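Long-range contact in pullulanase (Klebsiella oxytoca, PDB 2YOC), which hydrolyses the alpha-1,6-glucosidic linkages of pullulan and branched dextrins and is exported by a type 2 secretion system: residues B[1007-1011]-B[1042-1048]. Numbering follows the deposited sequence.
Sequences SRTLN and GTVTLPA
R1008 and L1046 face each other as a hydrogen-bonded pair, and so do L1010 and V1044, in a short antiparallel stretch whose strand axes approach to 4.6 Å with 156° between their directions. Each pair is closed by two backbone bonds: R1008 N to L1046 O and L1046 N back to R1008 O, then L1010 N to V1044 O and V1044 N to L1010 O, the last at 3.0 Å and nearly straight. T1009 and T1045 form the non-hydrogen-bonded pair between them.

L1010 carries the apolar side of the contact. Its CB sits 3.7 Å from CB of V1044, while its CD1 reaches diagonally along the sheet to CD1 of L1046, 3.5 Å away, so one leucine bridges two residues of the partner strand. L1046 meets it because CG stands beside the backbone N, anti to the carbonyl carbon (chi1 -71°), which carries the CD1 branch to L1010. R1008 starts on the same face, but its chain then leads off from L1046, and NH1 is taken up by hydrogen bonds to the carbonyl of A973 and the side chain of N1002.

On the other face the two threonines lie side by side, the OG1 of T1009 4.1 Å from the CG2 methyl of T1045. Beyond the strand end, N1011 crosses T1043, its OD1 touching the T1043 CG2 methyl at 3.5 Å; OG1 of T1043 is hydrogen-bonded instead to OD1 of D1041.

This pairing belongs to the small three-stranded antiparallel sheet of the pullulanase C-terminal domain, with strand 1044-1046 in the middle and 1037-1038 on its far flank. The face bearing L1010 and L1046 packs on L975 of strand 975-981, which belongs to the domain's five-stranded sheet, and L1010 also touches V977, bringing the two sheets together.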
ATOM      1  N   SER B1007     -31.435   8.873   9.262  1.00 84.69           N
ATOM      2  CA  SER B1007     -31.290  10.200   8.667  1.00 84.38           C
ATOM      3  C   SER B1007     -29.919  10.779   9.081  1.00 87.37           C
ATOM      4  O   SER B1007     -29.419  10.473  10.171  1.00 87.28           O
ATOM      5  CB  SER B1007     -32.448  11.111   9.065  1.00 89.19           C
ATOM      6  OG  SER B1007     -32.037  12.122   9.965  1.00 99.00           O
ATOM      7  N   ARG B1008     -29.299  11.572   8.201  1.00 82.34           N
ATOM      8  CA  ARG B1008     -27.961  12.098   8.460  1.00 81.85           C
ATOM      9  C   ARG B1008     -27.843  13.598   8.541  1.00 86.66           C
ATOM     10  O   ARG B1008     -28.785  14.313   8.190  1.00 86.91           O
ATOM     11  CB  ARG B1008     -26.959  11.522   7.455  1.00 79.93           C
ATOM     12  CG  ARG B1008     -26.116  10.393   8.017  1.00 87.50           C
ATOM     13  CD  ARG B1008     -26.870   9.073   8.116  1.00 88.09           C
ATOM     14  NE  ARG B1008     -25.984   7.979   8.507  1.00 92.94           N
ATOM     15  CZ  ARG B1008     -25.210   7.305   7.660  1.00 98.28           C
ATOM     16  NH1 ARG B1008     -25.191   7.622   6.368  1.00 83.26           N
ATOM     17  NH2 ARG B1008     -24.430   6.322   8.103  1.00 72.03           N
ATOM     18  N   THR B1009     -26.683  14.082   9.038  1.00 83.19           N
ATOM     19  CA  THR B1009     -26.431  15.513   9.205  1.00 82.74           C
ATOM     20  C   THR B1009     -25.157  16.010   8.487  1.00 82.81           C
ATOM     21  O   THR B1009     -24.154  15.284   8.380  1.00 81.49           O
ATOM     22  CB  THR B1009     -26.620  15.937  10.666  1.00 92.83           C
ATOM     23  OG1 THR B1009     -27.730  15.227  11.224  1.00 91.03           O
ATOM     24  CG2 THR B1009     -26.905  17.410  10.800  1.00 94.33           C
ATOM     25  N   LEU B1010     -25.238  17.239   7.953  1.00 76.91           N
ATOM     26  CA  LEU B1010     -24.171  17.863   7.185  1.00 75.80           C
ATOM     27  C   LEU B1010     -23.782  19.191   7.765  1.00 82.84           C
ATOM     28  O   LEU B1010     -24.420  20.219   7.493  1.00 81.98           O
ATOM     29  CB  LEU B1010     -24.572  18.009   5.701  1.00 73.97           C
ATOM     30  CG  LEU B1010     -24.154  16.892   4.747  1.00 76.50           C
ATOM     31  CD1 LEU B1010     -25.019  15.671   4.906  1.00 75.17           C
ATOM     32  CD2 LEU B1010     -24.261  17.352   3.316  1.00 79.78           C
ATOM     33  N   ASN B1011     -22.706  19.165   8.560  1.00 83.58           N
ATOM     34  CA  ASN B1011     -22.129  20.342   9.217  1.00 86.60           C
ATOM     35  C   ASN B1011     -20.895  20.851   8.458  1.00 93.01           C
ATOM     36  O   ASN B1011     -20.318  21.888   8.819  1.00 93.06           O
ATOM     37  CB  ASN B1011     -21.801  20.058  10.687  1.00 93.54           C
ATOM     38  CG  ASN B1011     -22.814  19.236  11.465  1.00132.90           C
ATOM     39  OD1 ASN B1011     -24.010  19.143  11.151  1.00129.76           O
ATOM     40  ND2 ASN B1011     -22.312  18.574  12.483  1.00129.23           N
ATOM     41  N   GLY B1042     -26.398  26.984   8.130  1.00 92.39           N
ATOM     42  CA  GLY B1042     -25.751  26.152   7.114  1.00 89.92           C
ATOM     43  C   GLY B1042     -25.722  24.651   7.367  1.00 90.56           C
ATOM     44  O   GLY B1042     -24.998  23.926   6.666  1.00 89.35           O
ATOM     45  N   THR B1043     -26.495  24.163   8.371  1.00 84.84           N
ATOM     46  CA  THR B1043     -26.552  22.737   8.675  1.00 83.01           C
ATOM     47  C   THR B1043     -27.644  22.075   7.894  1.00 84.75           C
ATOM     48  O   THR B1043     -28.767  22.580   7.839  1.00 82.85           O
ATOM     49  CB  THR B1043     -26.583  22.428  10.163  1.00 89.17           C
ATOM     50  OG1 THR B1043     -27.378  23.385  10.824  1.00 97.26           O
ATOM     51  CG2 THR B1043     -25.203  22.395  10.787  1.00 85.65           C
ATOM     52  N   VAL B1044     -27.295  20.947   7.253  1.00 81.40           N
ATOM     53  CA  VAL B1044     -28.218  20.183   6.425  1.00 80.58           C
ATOM     54  C   VAL B1044     -28.602  18.879   7.104  1.00 85.15           C
ATOM     55  O   VAL B1044     -27.728  18.125   7.544  1.00 84.85           O
ATOM     56  CB  VAL B1044     -27.681  19.950   4.990  1.00 83.32           C
ATOM     57  CG1 VAL B1044     -28.776  19.439   4.059  1.00 82.02           C
ATOM     58  CG2 VAL B1044     -27.054  21.219   4.422  1.00 83.24           C
ATOM     59  N   THR B1045     -29.920  18.622   7.197  1.00 81.74           N
ATOM     60  CA  THR B1045     -30.444  17.366   7.725  1.00 81.35           C
ATOM     61  C   THR B1045     -31.015  16.632   6.533  1.00 82.71           C
ATOM     62  O   THR B1045     -31.909  17.141   5.844  1.00 80.83           O
ATOM     63  CB  THR B1045     -31.486  17.543   8.830  1.00 87.81           C
ATOM     64  OG1 THR B1045     -31.360  18.824   9.437  1.00 88.97           O
ATOM     65  CG2 THR B1045     -31.388  16.458   9.875  1.00 86.41           C
ATOM     66  N   LEU B1046     -30.445  15.461   6.258  1.00 78.39           N
ATOM     67  CA  LEU B1046     -30.839  14.606   5.156  1.00 76.40           C
ATOM     68  C   LEU B1046     -31.642  13.404   5.633  1.00 76.37           C
ATOM     69  O   LEU B1046     -31.069  12.509   6.269  1.00 74.36           O
ATOM     70  CB  LEU B1046     -29.606  14.079   4.420  1.00 75.94           C
ATOM     71  CG  LEU B1046     -28.791  15.009   3.581  1.00 80.28           C
ATOM     72  CD1 LEU B1046     -27.615  14.254   3.042  1.00 80.70           C
ATOM     73  CD2 LEU B1046     -29.582  15.522   2.406  1.00 80.00           C
ATOM     74  N   PRO B1047     -32.928  13.304   5.230  1.00 72.18           N
ATOM     75  CA  PRO B1047     -33.721  12.102   5.555  1.00 72.40           C
ATOM     76  C   PRO B1047     -33.122  10.813   4.966  1.00 75.07           C
ATOM     77  O   PRO B1047     -32.241  10.874   4.104  1.00 73.64           O
ATOM     78  CB  PRO B1047     -35.079  12.400   4.903  1.00 73.52           C
ATOM     79  CG  PRO B1047     -35.129  13.862   4.786  1.00 77.62           C
ATOM     80  CD  PRO B1047     -33.735  14.269   4.467  1.00 73.04           C
ATOM     81  N   ALA B1048     -33.584   9.649   5.449  1.00 71.00           N
ATOM     82  CA  ALA B1048     -33.147   8.339   4.959  1.00 69.01           C
ATOM     83  C   ALA B1048     -33.570   8.150   3.511  1.00 70.11           C
ATOM     84  O   ALA B1048     -34.637   8.631   3.124  1.00 68.90           O
ATOM     85  CB  ALA B1048     -33.769   7.254   5.798  1.00 70.56           C
TER